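Local coordinates for cypemycin cysteine dehydrogenase (decarboxylating) (Streptomyces sp, PDB 6JDD), which catalyses the oxidative decarboxylation of the C-terminal cysteine of the precursor peptide in cypemycin biosynthesis, with FAD bound in its pocket, at residues E10-V15 with K64-S69; V39-V44 with G85-F90; V100-L103 with D109-A112; G106-D109 with L113-L116. All blocks are in the same frame, centred on the assembly; numbering follows the deposited sequence.

Interaction 1. Residues E10-V15 with K64-S69; sequences ELHVHV and KVWVDS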
loop_
_atom_site.group_PDB
_atom_site.type_symbol
_atom_site.label_atom_id
_atom_site.label_comp_id
_atom_site.label_asym_id
_atom_site.label_seq_id
_atom_site.Cartn_x
_atom_site.Cartn_y
_atom_site.Cartn_z
ATOM N N GLU A 10 19.904 8.151 37.966
ATOM C CA GLU A 10 19.146 7.743 36.767
ATOM C C GLU A 10 18.766 6.269 36.862
ATOM O O GLU A 10 19.565 5.515 37.379
ATOM C CB GLU A 10 20.104 7.932 35.594
ATOM C CG GLU A 10 19.493 7.812 34.223
ATOM C CD GLU A 10 20.373 8.458 33.178
ATOM O OE1 GLU A 10 21.051 9.401 33.522
ATOM O OE2 GLU A 10 20.370 8.023 32.044
ATOM N N LEU A 11 17.537 5.915 36.492
ATOM C CA LEU A 11 17.193 4.487 36.331
ATOM C C LEU A 11 16.519 4.255 34.978
ATOM O O LEU A 11 16.328 5.173 34.257
ATOM C CB LEU A 11 16.337 4.035 37.513
ATOM C CG LEU A 11 15.071 4.820 37.779
ATOM C CD1 LEU A 11 13.983 4.443 36.793
ATOM C CD2 LEU A 11 14.626 4.540 39.198
ATOM N N HIS A 12 16.269 3.004 34.653
ATOM C CA HIS A 12 15.639 2.547 33.405
ATOM C C HIS A 12 14.447 1.678 33.754
ATOM O O HIS A 12 14.590 0.814 34.632
ATOM C CB HIS A 12 16.609 1.728 32.572
ATOM C CG HIS A 12 15.999 1.334 31.277
ATOM N ND1 HIS A 12 16.288 1.984 30.111
ATOM C CD2 HIS A 12 15.088 0.395 30.976
ATOM C CE1 HIS A 12 15.591 1.441 29.141
ATOM N NE2 HIS A 12 14.833 0.497 29.642
ATOM N N VAL A 13 13.327 1.928 33.088
ATOM C CA VAL A 13 12.083 1.145 33.250
ATOM C C VAL A 13 11.848 0.419 31.934
ATOM O O VAL A 13 11.818 1.050 30.906
ATOM C CB VAL A 13 10.879 1.997 33.678
ATOM C CG1 VAL A 13 9.649 1.141 33.749
ATOM C CG2 VAL A 13 11.096 2.676 35.021
ATOM N N HIS A 14 11.745 -0.897 31.998
ATOM C CA HIS A 14 11.431 -1.764 30.844
ATOM C C HIS A 14 10.006 -2.268 31.005
ATOM O O HIS A 14 9.714 -2.946 32.017
ATOM C CB HIS A 14 12.451 -2.892 30.732
ATOM C CG HIS A 14 12.199 -3.791 29.573
ATOM N ND1 HIS A 14 12.118 -3.312 28.278
ATOM C CD2 HIS A 14 11.961 -5.116 29.510
ATOM C CE1 HIS A 14 11.855 -4.320 27.469
ATOM N NE2 HIS A 14 11.723 -5.434 28.202
ATOM N N VAL A 15 9.147 -1.862 30.080
ATOM C CA VAL A 15 7.677 -2.088 30.158
ATOM C C VAL A 15 7.320 -3.219 29.206
ATOM O O VAL A 15 7.678 -3.117 28.018
ATOM C CB VAL A 15 6.904 -0.808 29.804
ATOM C CG1 VAL A 15 5.396 -0.969 30.035
ATOM C CG2 VAL A 15 7.467 0.399 30.546
ATOM N N LYS A 64 15.700 8.927 27.914
ATOM C CA LYS A 64 15.440 8.381 26.555
ATOM C C LYS A 64 14.263 7.419 26.602
ATOM O O LYS A 64 14.099 6.704 27.630
ATOM C CB LYS A 64 16.687 7.686 26.026
ATOM C CG LYS A 64 17.857 8.633 25.787
ATOM C CD LYS A 64 17.435 10.011 25.218
ATOM C CE LYS A 64 18.489 10.700 24.366
ATOM N NZ LYS A 64 19.768 10.886 25.100
ATOM N N VAL A 65 13.457 7.438 25.555
ATOM C CA VAL A 65 12.310 6.506 25.456
ATOM C C VAL A 65 12.444 5.808 24.119
ATOM O O VAL A 65 12.722 6.472 23.144
ATOM C CB VAL A 65 10.953 7.211 25.621
ATOM C CG1 VAL A 65 9.795 6.247 25.446
ATOM C CG2 VAL A 65 10.827 7.881 26.965
ATOM N N TRP A 66 12.333 4.495 24.112
ATOM C CA TRP A 66 12.476 3.709 22.866
ATOM C C TRP A 66 11.645 2.428 22.894
ATOM O O TRP A 66 11.354 1.875 23.973
ATOM C CB TRP A 66 13.924 3.415 22.550
ATOM C CG TRP A 66 14.800 3.032 23.698
ATOM C CD1 TRP A 66 15.461 3.889 24.522
ATOM C CD2 TRP A 66 15.202 1.711 24.094
ATOM N NE1 TRP A 66 16.228 3.204 25.410
ATOM C CE2 TRP A 66 16.099 1.868 25.166
ATOM C CE3 TRP A 66 14.895 0.416 23.650
ATOM C CZ2 TRP A 66 16.689 0.788 25.810
ATOM C CZ3 TRP A 66 15.488 -0.652 24.275
ATOM C CH2 TRP A 66 16.363 -0.462 25.345
ATOM N N VAL A 67 11.247 2.009 21.708
ATOM C CA VAL A 67 10.586 0.710 21.504
ATOM C C VAL A 67 11.678 -0.350 21.460
ATOM O O VAL A 67 12.739 -0.097 20.848
ATOM C CB VAL A 67 9.711 0.723 20.254
ATOM C CG1 VAL A 67 9.150 -0.663 20.007
ATOM C CG2 VAL A 67 8.593 1.747 20.408
ATOM N N ASP A 68 11.427 -1.451 22.164
ATOM C CA ASP A 68 12.380 -2.566 22.342
ATOM C C ASP A 68 12.427 -3.428 21.048
ATOM O O ASP A 68 11.783 -4.487 20.961
ATOM C CB ASP A 68 12.041 -3.384 23.599
ATOM C CG ASP A 68 13.005 -4.558 23.772
ATOM O OD1 ASP A 68 14.146 -4.396 23.329
ATOM O OD2 ASP A 68 12.593 -5.648 24.322
ATOM N N SER A 69 13.141 -2.933 20.058
ATOM C CA SER A 69 13.154 -3.572 18.693
ATOM C C SER A 69 14.460 -3.200 18.027
ATOM O O SER A 69 14.862 -2.059 18.155
ATOM C CB SER A 69 12.018 -3.225 17.787
ATOM O OG SER A 69 12.334 -3.671 16.487
#
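His12 and His14 reach from strand 10-15 to Trp66 and Asp68, past the intervening strand 39-44. The CA atoms of His14 and Asp68 are 8.6 Å apart, so side chains alone bridge the gap. The close part is buried. CE1 of His12 lies 3.6 Å from CZ2 of Trp66. The planes of the imidazole and the six-membered ring are inclined at 50°, with centroids 5.5 Å apart, an oblique aromatic pair. Further along, Asp68 sits at the edge of the His14 ring. OD2 of Asp68 is 3.5 Å from CE1 of His14, and carboxylate and ring stand nearly perpendicular (84°). In both histidines CG is anti to the backbone N (chi1 -177° in His12), and the far end of the ring comes nearer 64-69. Both nitrogens of His12 bond elsewhere, to Ser84 and Ser43, and ND1 of His14 bonds Ser43. Asp68 bonds Ser110 and the backbone N of Ala112. The looser end is at Lys64, which is exposed and turns its amine away from strand 10-15. This is the N-terminal half of a Rossmann-like parallel sheet, strand order 3-2-1-4-5-6, with Asp68 just past the C-terminal end of strand 65-67, near bound FAD.

Interaction 2. Residues V39-V44 with G85-F90; sequences VVNVSV and GASECF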
loop_
_atom_site.group_PDB
_atom_site.type_symbol
_atom_site.label_atom_id
_atom_site.label_comp_id
_atom_site.label_asym_id
_atom_site.label_seq_id
_atom_site.Cartn_x
_atom_site.Cartn_y
_atom_site.Cartn_z
ATOM N N VAL A 39 16.529 11.116 36.603
ATOM C CA VAL A 39 16.382 10.862 35.143
ATOM C C VAL A 39 15.815 9.452 34.932
ATOM O O VAL A 39 16.448 8.488 35.368
ATOM C CB VAL A 39 17.714 11.064 34.398
ATOM C CG1 VAL A 39 17.635 10.644 32.938
ATOM C CG2 VAL A 39 18.164 12.493 34.484
ATOM N N VAL A 40 14.671 9.347 34.262
ATOM C CA VAL A 40 13.946 8.071 34.036
ATOM C C VAL A 40 14.005 7.767 32.542
ATOM O O VAL A 40 13.415 8.503 31.756
ATOM C CB VAL A 40 12.502 8.179 34.537
ATOM C CG1 VAL A 40 11.700 6.903 34.327
ATOM C CG2 VAL A 40 12.445 8.582 35.977
ATOM N N ASN A 41 14.717 6.719 32.179
ATOM C CA ASN A 41 14.710 6.139 30.814
ATOM C C ASN A 41 13.647 5.043 30.743
ATOM O O ASN A 41 13.367 4.409 31.753
ATOM C CB ASN A 41 16.082 5.593 30.420
ATOM C CG ASN A 41 17.187 6.597 30.646
ATOM O OD1 ASN A 41 17.292 7.598 29.942
ATOM N ND2 ASN A 41 18.029 6.317 31.624
ATOM N N VAL A 42 13.069 4.843 29.573
ATOM C CA VAL A 42 11.978 3.855 29.402
ATOM C C VAL A 42 12.136 3.132 28.067
ATOM O O VAL A 42 12.354 3.783 27.029
ATOM C CB VAL A 42 10.598 4.522 29.501
ATOM C CG1 VAL A 42 9.496 3.481 29.458
ATOM C CG2 VAL A 42 10.454 5.372 30.748
ATOM N N SER A 43 12.044 1.818 28.124
ATOM C CA SER A 43 11.955 0.930 26.938
ATOM C C SER A 43 10.580 0.258 26.962
ATOM O O SER A 43 10.049 0.001 28.030
ATOM C CB SER A 43 13.103 -0.070 26.869
ATOM O OG SER A 43 13.138 -0.940 27.993
ATOM N N VAL A 44 9.998 0.034 25.810
ATOM C CA VAL A 44 8.619 -0.501 25.740
ATOM C C VAL A 44 8.603 -1.592 24.673
ATOM O O VAL A 44 9.003 -1.339 23.559
ATOM C CB VAL A 44 7.623 0.620 25.395
ATOM C CG1 VAL A 44 6.212 0.101 25.355
ATOM C CG2 VAL A 44 7.714 1.793 26.339
ATOM N N GLY A 85 21.887 4.857 29.095
ATOM C CA GLY A 85 22.442 6.155 29.532
ATOM C C GLY A 85 23.352 5.961 30.737
ATOM O O GLY A 85 24.303 5.181 30.636
ATOM N N ALA A 86 23.050 6.624 31.851
ATOM C CA ALA A 86 23.734 6.396 33.145
ATOM C C ALA A 86 22.784 5.759 34.160
ATOM O O ALA A 86 22.960 6.046 35.359
ATOM C CB ALA A 86 24.278 7.683 33.676
ATOM N N SER A 87 21.832 4.925 33.725
ATOM C CA SER A 87 20.923 4.171 34.641
ATOM C C SER A 87 21.749 3.344 35.638
ATOM O O SER A 87 22.717 2.658 35.214
ATOM C CB SER A 87 19.949 3.270 33.931
ATOM O OG SER A 87 19.232 3.977 32.962
ATOM N N GLU A 88 21.345 3.404 36.904
ATOM C CA GLU A 88 22.001 2.696 38.024
ATOM C C GLU A 88 21.143 1.517 38.487
ATOM O O GLU A 88 21.603 0.713 39.315
ATOM C CB GLU A 88 22.226 3.674 39.177
ATOM C CG GLU A 88 23.271 4.725 38.832
ATOM C CD GLU A 88 23.450 5.764 39.917
ATOM O OE1 GLU A 88 23.693 5.320 41.042
ATOM O OE2 GLU A 88 23.302 6.990 39.639
ATOM N N CYS A 89 19.911 1.417 38.022
ATOM C CA CYS A 89 19.147 0.163 38.193
ATOM C C CYS A 89 18.187 -0.011 37.016
ATOM O O CYS A 89 18.053 0.901 36.209
ATOM C CB CYS A 89 18.473 0.151 39.554
ATOM S SG CYS A 89 16.997 1.191 39.618
ATOM N N PHE A 90 17.597 -1.190 36.914
ATOM C CA PHE A 90 16.703 -1.602 35.808
ATOM C C PHE A 90 15.474 -2.258 36.417
ATOM O O PHE A 90 15.622 -3.206 37.162
ATOM C CB PHE A 90 17.414 -2.562 34.865
ATOM C CG PHE A 90 18.545 -1.933 34.112
ATOM C CD1 PHE A 90 19.773 -1.742 34.708
ATOM C CD2 PHE A 90 18.358 -1.489 32.819
ATOM C CE1 PHE A 90 20.809 -1.145 34.011
ATOM C CE2 PHE A 90 19.405 -0.914 32.116
ATOM C CZ PHE A 90 20.627 -0.739 32.715
#
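Asn41 of strand 39-44 meets the loop 85-90 through one hydrogen bond, to Ser87. The loop starts at Gly85, whose backbone has a positive phi (56°) and which lies beside the Asn41 amide. At Ala86 the backbone N bonds OE2 of Glu10, and that carboxylate oxygen also takes a bond from ND2 of Asn41. Ser87 then brings its OG to Asn41, with ND2 of Asn41 as donor at 3.0 Å. The bond is bent, 134° at the hydrogen, and OG lies somewhat out of the amide plane. CG of Asn41 is anti to its carbonyl carbon (chi1 -51°), and the side chain points toward the loop. OG of Ser87 is also bonded to the carbonyl O of Ser84. This is the end of the return connection of a Rossmann-like sheet: after strand 65-67 the chain passes back across to enter strand 90-95, on the far side of strand 10-15. With an alanine in place of Asn41, Ser87 would lose its amide donor and the backbone N of Lys64 is likely to be left without its OD1 acceptor. Glu88 pairs with Arg183, and Phe90 opens strand 90-95.

Interaction 3. Residues V100-L103 with D109-A112; sequences VMRL and DSPA. With FAD (flavin-adenine dinucleotide), chain B.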
loop_
_atom_site.group_PDB
_atom_site.type_symbol
_atom_site.label_atom_id
_atom_site.label_comp_id
_atom_site.label_asym_id
_atom_site.label_seq_id
_atom_site.Cartn_x
_atom_site.Cartn_y
_atom_site.Cartn_z
ATOM N N VAL A 100 10.256 -12.913 31.463
ATOM C CA VAL A 100 11.061 -13.582 32.519
ATOM C C VAL A 100 11.636 -14.910 32.020
ATOM O O VAL A 100 12.784 -15.140 32.292
ATOM C CB VAL A 100 10.235 -13.725 33.788
ATOM C CG1 VAL A 100 10.978 -14.533 34.828
ATOM C CG2 VAL A 100 9.927 -12.337 34.300
ATOM N N MET A 101 10.877 -15.706 31.265
ATOM C CA MET A 101 11.430 -16.914 30.626
ATOM C C MET A 101 12.616 -16.548 29.694
ATOM O O MET A 101 13.655 -17.185 29.766
ATOM C CB MET A 101 10.349 -17.685 29.871
ATOM C CG MET A 101 9.205 -18.175 30.705
ATOM S SD MET A 101 9.660 -19.360 32.049
ATOM C CE MET A 101 10.040 -18.226 33.394
ATOM N N ARG A 102 12.431 -15.525 28.854
ATOM C CA ARG A 102 13.489 -15.090 27.900
ATOM C C ARG A 102 14.748 -14.667 28.668
ATOM O O ARG A 102 15.861 -14.975 28.195
ATOM C CB ARG A 102 12.976 -13.946 27.019
ATOM C CG ARG A 102 12.063 -14.396 25.887
ATOM C CD ARG A 102 12.086 -13.437 24.711
ATOM N NE ARG A 102 11.374 -12.198 24.990
ATOM C CZ ARG A 102 11.794 -10.991 24.628
ATOM N NH1 ARG A 102 12.931 -10.857 23.968
ATOM N NH2 ARG A 102 11.076 -9.924 24.928
ATOM N N LEU A 103 14.569 -13.988 29.806
ATOM C CA LEU A 103 15.692 -13.501 30.638
ATOM C C LEU A 103 16.416 -14.699 31.268
ATOM O O LEU A 103 17.619 -14.797 31.172
ATOM C CB LEU A 103 15.091 -12.570 31.688
ATOM C CG LEU A 103 16.098 -11.832 32.538
ATOM C CD1 LEU A 103 17.055 -10.980 31.686
ATOM C CD2 LEU A 103 15.323 -11.003 33.538
ATOM N N ASP A 109 17.074 -11.439 21.986
ATOM C CA ASP A 109 16.313 -11.267 20.702
ATOM C C ASP A 109 15.598 -9.893 20.654
ATOM O O ASP A 109 14.707 -9.660 19.785
ATOM C CB ASP A 109 15.333 -12.430 20.484
ATOM C CG ASP A 109 14.399 -12.694 21.660
ATOM O OD1 ASP A 109 14.691 -12.168 22.759
ATOM O OD2 ASP A 109 13.442 -13.465 21.475
ATOM N N SER A 110 15.912 -9.023 21.607
ATOM C CA SER A 110 15.466 -7.617 21.624
ATOM C C SER A 110 16.563 -6.818 22.289
ATOM O O SER A 110 17.354 -7.340 23.024
ATOM C CB SER A 110 14.131 -7.463 22.280
ATOM O OG SER A 110 14.216 -7.451 23.692
ATOM N N PRO A 111 16.754 -5.555 21.932
ATOM C CA PRO A 111 17.870 -4.803 22.513
ATOM C C PRO A 111 17.764 -4.631 24.025
ATOM O O PRO A 111 18.767 -4.574 24.619
ATOM C CB PRO A 111 17.759 -3.465 21.756
ATOM C CG PRO A 111 16.337 -3.437 21.243
ATOM C CD PRO A 111 16.016 -4.853 20.885
ATOM N N ALA A 112 16.553 -4.530 24.588
ATOM C CA ALA A 112 16.327 -4.465 26.054
ATOM C C ALA A 112 16.795 -5.778 26.679
ATOM O O ALA A 112 17.362 -5.768 27.746
ATOM C CB ALA A 112 14.894 -4.176 26.427
HETATM P PA FAD B . 7.628 -8.842 23.198
HETATM O O1A FAD B . 8.866 -8.137 22.750
HETATM O O2A FAD B . 6.307 -8.276 22.796
HETATM O O5B FAD B . 7.703 -10.382 22.754
HETATM C C5B FAD B . 7.141 -10.763 21.473
HETATM C C4B FAD B . 7.794 -12.039 21.001
HETATM O O4B FAD B . 8.241 -11.866 19.632
HETATM C C3B FAD B . 9.032 -12.491 21.788
HETATM O O3B FAD B . 9.091 -13.909 21.888
HETATM C C2B FAD B . 10.183 -11.939 20.942
HETATM O O2B FAD B . 11.387 -12.653 21.124
HETATM C C1B FAD B . 9.624 -12.124 19.536
HETATM N N9A FAD B . 10.190 -11.208 18.554
HETATM C C8A FAD B . 11.455 -10.675 18.538
HETATM N N7A FAD B . 11.654 -9.880 17.511
HETATM C C5A FAD B . 10.450 -9.894 16.816
HETATM C C6A FAD B . 10.020 -9.254 15.638
HETATM N N6A FAD B . 10.785 -8.438 14.918
HETATM N N1A FAD B . 8.753 -9.493 15.227
HETATM C C2A FAD B . 7.986 -10.315 15.956
HETATM N N3A FAD B . 8.281 -10.970 17.076
HETATM C C4A FAD B . 9.544 -10.712 17.455
HETATM N N1 FAD B . 1.282 -12.055 29.927
HETATM C C2 FAD B . 1.767 -12.071 31.190
HETATM O O2 FAD B . 2.810 -12.670 31.461
HETATM N N3 FAD B . 1.136 -11.435 32.212
HETATM C C4 FAD B . -0.033 -10.738 32.023
HETATM O O4 FAD B . -0.567 -10.181 32.971
HETATM C C4X FAD B . -0.569 -10.697 30.722
HETATM N N5 FAD B . -1.682 -10.038 30.524
HETATM C C5X FAD B . -2.183 -10.013 29.250
HETATM C C6 FAD B . -3.377 -9.308 29.018
HETATM C C7 FAD B . -3.939 -9.241 27.765
HETATM C C7M FAD B . -5.220 -8.477 27.552
HETATM C C8 FAD B . -3.302 -9.895 26.681
HETATM C C8M FAD B . -3.897 -9.835 25.298
HETATM C C9 FAD B . -2.129 -10.589 26.896
HETATM C C9A FAD B . -1.548 -10.663 28.173
HETATM N N10 FAD B . -0.365 -11.355 28.424
HETATM C C10 FAD B . 0.164 -11.398 29.701
HETATM C "C1'" FAD B . 0.327 -12.048 27.323
HETATM C "C2'" FAD B . 1.507 -11.251 26.800
HETATM O "O2'" FAD B . 1.042 -10.053 26.185
HETATM C "C3'" FAD B . 2.311 -12.064 25.782
HETATM O "O3'" FAD B . 2.954 -13.147 26.447
HETATM C "C4'" FAD B . 3.361 -11.242 25.030
HETATM O "O4'" FAD B . 4.040 -12.078 24.092
HETATM C "C5'" FAD B . 4.371 -10.607 25.958
HETATM O "O5'" FAD B . 5.436 -10.005 25.174
HETATM P P FAD B . 6.508 -9.060 25.904
HETATM O O1P FAD B . 7.028 -9.777 27.105
HETATM O O2P FAD B . 5.903 -7.706 26.076
HETATM O O3P FAD B . 7.664 -8.982 24.795
#
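The CA atoms of Arg102, in helix 97-104, and Asp109, in the loop just before helix 111-118, are 8.6 Å apart, a gap closed by their side chains. The Arg102 chain bends at its third torsion (chi3 -73°), which turns the guanidinium toward Asp109. NH1 of Arg102 donates to OD1 of Asp109 at 2.5 Å in a salt bridge, with 142° at the hydrogen. The oxygen lies in the guanidinium plane, but the donor comes from above the carboxylate plane, and the two flat groups are turned 65° apart. Ser110 adds a looser neighbour at the same edge, its OG 3.7 Å from NH1 of Arg102. That hydroxyl bonds Asp68 and, weakly, caps helix 111-118 at the backbone N of Leu113. FAD covers one face of the guanidinium with its adenosine ribose, C2B lying over the centre. NH2 of Arg102 is 3.5 Å from the diphosphate bridging oxygen O3P of that FAD. Replacing Arg102 by a leucine would probably leave OD1 of Asp109 without its NH1 partner and the ribose without the flat group it lies against. Arg102 and Asp109 both belong to the FAD pocket. The positive group between carboxylate and diphosphate probably offsets negative charge on both sides, with the carboxylate fixing where it sits.

Interaction 4. Residues G106-D109 with L113-L116; sequences GRAD and LMML. With FAD (flavin-adenine dinucleotide), chain C.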
loop_
_atom_site.group_PDB
_atom_site.type_symbol
_atom_site.label_atom_id
_atom_site.label_comp_id
_atom_site.label_asym_id
_atom_site.label_seq_id
_atom_site.Cartn_x
_atom_site.Cartn_y
_atom_site.Cartn_z
ATOM N N GLY A 106 18.736 -16.564 28.817
ATOM C CA GLY A 106 19.891 -15.897 28.184
ATOM C C GLY A 106 19.580 -15.275 26.828
ATOM O O GLY A 106 20.506 -14.839 26.159
ATOM N N ARG A 107 18.313 -15.115 26.493
ATOM C CA ARG A 107 17.913 -14.601 25.165
ATOM C C ARG A 107 18.291 -13.118 25.039
ATOM O O ARG A 107 18.210 -12.369 26.011
ATOM C CB ARG A 107 16.425 -14.864 24.945
ATOM C CG ARG A 107 16.050 -16.341 25.055
ATOM C CD ARG A 107 16.754 -17.185 23.992
ATOM N NE ARG A 107 16.640 -16.585 22.674
ATOM C CZ ARG A 107 15.671 -16.816 21.829
ATOM N NH1 ARG A 107 14.756 -17.692 22.132
ATOM N NH2 ARG A 107 15.612 -16.216 20.655
ATOM N N ALA A 108 18.745 -12.752 23.828
ATOM C CA ALA A 108 19.060 -11.362 23.444
ATOM C C ALA A 108 18.331 -11.015 22.144
ATOM O O ALA A 108 18.957 -10.368 21.310
ATOM C CB ALA A 108 20.545 -11.231 23.277
ATOM N N ASP A 109 17.074 -11.439 21.986
ATOM C CA ASP A 109 16.313 -11.267 20.702
ATOM C C ASP A 109 15.598 -9.893 20.654
ATOM O O ASP A 109 14.707 -9.660 19.785
ATOM C CB ASP A 109 15.333 -12.430 20.484
ATOM C CG ASP A 109 14.399 -12.694 21.660
ATOM O OD1 ASP A 109 14.691 -12.168 22.759
ATOM O OD2 ASP A 109 13.442 -13.465 21.475
ATOM N N LEU A 113 16.575 -6.899 26.012
ATOM C CA LEU A 113 17.028 -8.172 26.610
ATOM C C LEU A 113 18.544 -8.303 26.507
ATOM O O LEU A 113 19.113 -8.820 27.438
ATOM C CB LEU A 113 16.227 -9.358 26.077
ATOM C CG LEU A 113 15.281 -9.910 27.136
ATOM C CD1 LEU A 113 13.864 -9.447 26.920
ATOM C CD2 LEU A 113 15.365 -11.409 27.256
ATOM N N MET A 114 19.156 -7.849 25.415
ATOM C CA MET A 114 20.636 -7.809 25.359
ATOM C C MET A 114 21.113 -7.007 26.580
ATOM O O MET A 114 21.950 -7.481 27.315
ATOM C CB MET A 114 21.125 -7.186 24.042
ATOM C CG MET A 114 22.640 -7.032 23.925
ATOM S SD MET A 114 23.417 -8.629 23.713
ATOM C CE MET A 114 23.235 -8.838 21.936
ATOM N N MET A 115 20.509 -5.836 26.766
ATOM C CA MET A 115 20.857 -4.879 27.830
ATOM C C MET A 115 20.736 -5.568 29.187
ATOM O O MET A 115 21.675 -5.503 29.955
ATOM C CB MET A 115 19.906 -3.697 27.707
ATOM C CG MET A 115 20.167 -2.598 28.701
ATOM S SD MET A 115 18.947 -1.295 28.513
ATOM C CE MET A 115 17.463 -2.080 29.122
ATOM N N LEU A 116 19.618 -6.239 29.448
ATOM C CA LEU A 116 19.349 -6.871 30.750
ATOM C C LEU A 116 20.297 -8.076 30.938
ATOM O O LEU A 116 20.670 -8.347 32.070
ATOM C CB LEU A 116 17.871 -7.269 30.843
ATOM C CG LEU A 116 16.890 -6.103 30.928
ATOM C CD1 LEU A 116 15.469 -6.587 31.037
ATOM C CD2 LEU A 116 17.200 -5.192 32.082
HETATM P PA FAD C . 17.314 -13.795 13.580
HETATM O O1A FAD C . 16.758 -14.854 12.685
HETATM O O2A FAD C . 17.430 -12.407 13.046
HETATM O O5B FAD C . 16.483 -13.770 14.952
HETATM C C5B FAD C . 15.339 -12.885 15.053
HETATM C C4B FAD C . 14.400 -13.404 16.115
HETATM O O4B FAD C . 13.055 -13.458 15.575
HETATM C C3B FAD C . 14.694 -14.816 16.640
HETATM O O3B FAD C . 14.405 -14.921 18.029
HETATM C C2B FAD C . 13.750 -15.684 15.803
HETATM O O2B FAD C . 13.423 -16.902 16.435
HETATM C C1B FAD C . 12.540 -14.765 15.684
HETATM N N9A FAD C . 11.716 -15.029 14.511
HETATM C C8A FAD C . 11.510 -16.234 13.885
HETATM N N7A FAD C . 10.709 -16.133 12.849
HETATM C C5A FAD C . 10.372 -14.785 12.795
HETATM C C6A FAD C . 9.552 -14.041 11.923
HETATM N N6A FAD C . 8.895 -14.569 10.895
HETATM N N1A FAD C . 9.438 -12.713 12.161
HETATM C C2A FAD C . 10.102 -12.187 13.198
HETATM N N3A FAD C . 10.899 -12.786 14.080
HETATM C C4A FAD C . 10.989 -14.100 13.817
HETATM N N1 FAD C . 24.392 -9.574 18.866
HETATM C C2 FAD C . 25.437 -10.385 19.150
HETATM O O2 FAD C . 25.263 -11.471 19.708
HETATM N N3 FAD C . 26.717 -10.047 18.839
HETATM C C4 FAD C . 27.025 -8.862 18.219
HETATM O O4 FAD C . 28.190 -8.598 17.958
HETATM C C4X FAD C . 25.964 -7.990 17.906
HETATM N N5 FAD C . 26.239 -6.856 17.314
HETATM C C5X FAD C . 25.190 -6.026 17.020
HETATM C C6 FAD C . 25.467 -4.803 16.384
HETATM C C7 FAD C . 24.465 -3.920 16.060
HETATM C C7M FAD C . 24.798 -2.618 15.378
HETATM C C8 FAD C . 23.122 -4.247 16.371
HETATM C C8M FAD C . 22.006 -3.296 16.025
HETATM C C9 FAD C . 22.837 -5.444 16.996
HETATM C C9A FAD C . 23.856 -6.352 17.331
HETATM N N10 FAD C . 23.603 -7.570 17.961
HETATM C C10 FAD C . 24.642 -8.427 18.271
HETATM C "C1'" FAD C . 22.220 -7.945 18.302
HETATM C "C2'" FAD C . 21.632 -8.925 17.305
HETATM O "O2'" FAD C . 21.491 -8.293 16.036
HETATM C "C3'" FAD C . 20.267 -9.434 17.773
HETATM O "O3'" FAD C . 20.438 -10.250 18.927
HETATM C "C4'" FAD C . 19.507 -10.226 16.707
HETATM O "O4'" FAD C . 18.241 -10.636 17.226
HETATM C "C5'" FAD C . 20.271 -11.441 16.235
HETATM O "O5'" FAD C . 19.421 -12.244 15.371
HETATM P P FAD C . 20.066 -13.459 14.548
HETATM O O1P FAD C . 20.864 -14.298 15.490
HETATM O O2P FAD C . 20.734 -12.904 13.333
HETATM O O3P FAD C . 18.754 -14.268 14.103
#
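Leu113 and Met114, at the start of helix 111-118, pack against the loop residues Arg107 and Ala108 just before it. The direct packing is apolar or backbone to side chain. CD2 of Leu113 lies 3.3 Å from the carbonyl O of Arg107. The CB of Ala108 meets the end of Met114, 3.8 Å from CE. Met114 bends at both chi2 (71°) and chi3 (84°), which folds its thioether back over that methyl. CE of Met114 also comes 3.4 Å from N1 of the isoalloxazine of an FAD. The turn that leads in is a Schellman motif, with Gly106 as the C-prime residue ending helix 97-104. Polar bonds go to the same FAD, which is also hydrogen-bonded by a neighbouring subunit. The ribityl hydroxyl O3' of that FAD donates to the carbonyl O of Ala108 at 2.8 Å. NH2 of Arg107 makes a weak bond to the ribose hydroxyl O3B at 3.2 Å, the oxygen lying at the guanidinium edge. Charge enters through the same neighbour: NE of Arg107 forms a salt bridge with Asp98 of that subunit, whose carboxylate also accepts the backbone N of Ala108. The loop thus completes an FAD site across a subunit interface. Ala108 accepts a ribityl hydroxyl and Arg107 binds a ribose hydroxyl weakly, while the Met114 methyl probably gives N1 a nonpolar neighbour.

From the N terminus, interaction 1 closes a loop from strand 10-15 through strand 39-44 to strand 65-67. Interaction 2 starts within that loop, at 39-44, and ends beyond it, at 85-90, so the two cross. They meet at Ser43. Together they tie three neighbouring sheet strands to the connection entering strand 90-95. Interactions 3 and 4 follow in series. Interaction 3 closes the short turn from helix 97-104 to helix 111-118. Interaction 4 starts inside it, at 106-109, and ends beyond it, so these two cross as well, meeting at Asp109. Asp68 joins interactions 1 and 3. Met115 and Leu116 of helix 111-118 pack on His12, His14 and Phe90.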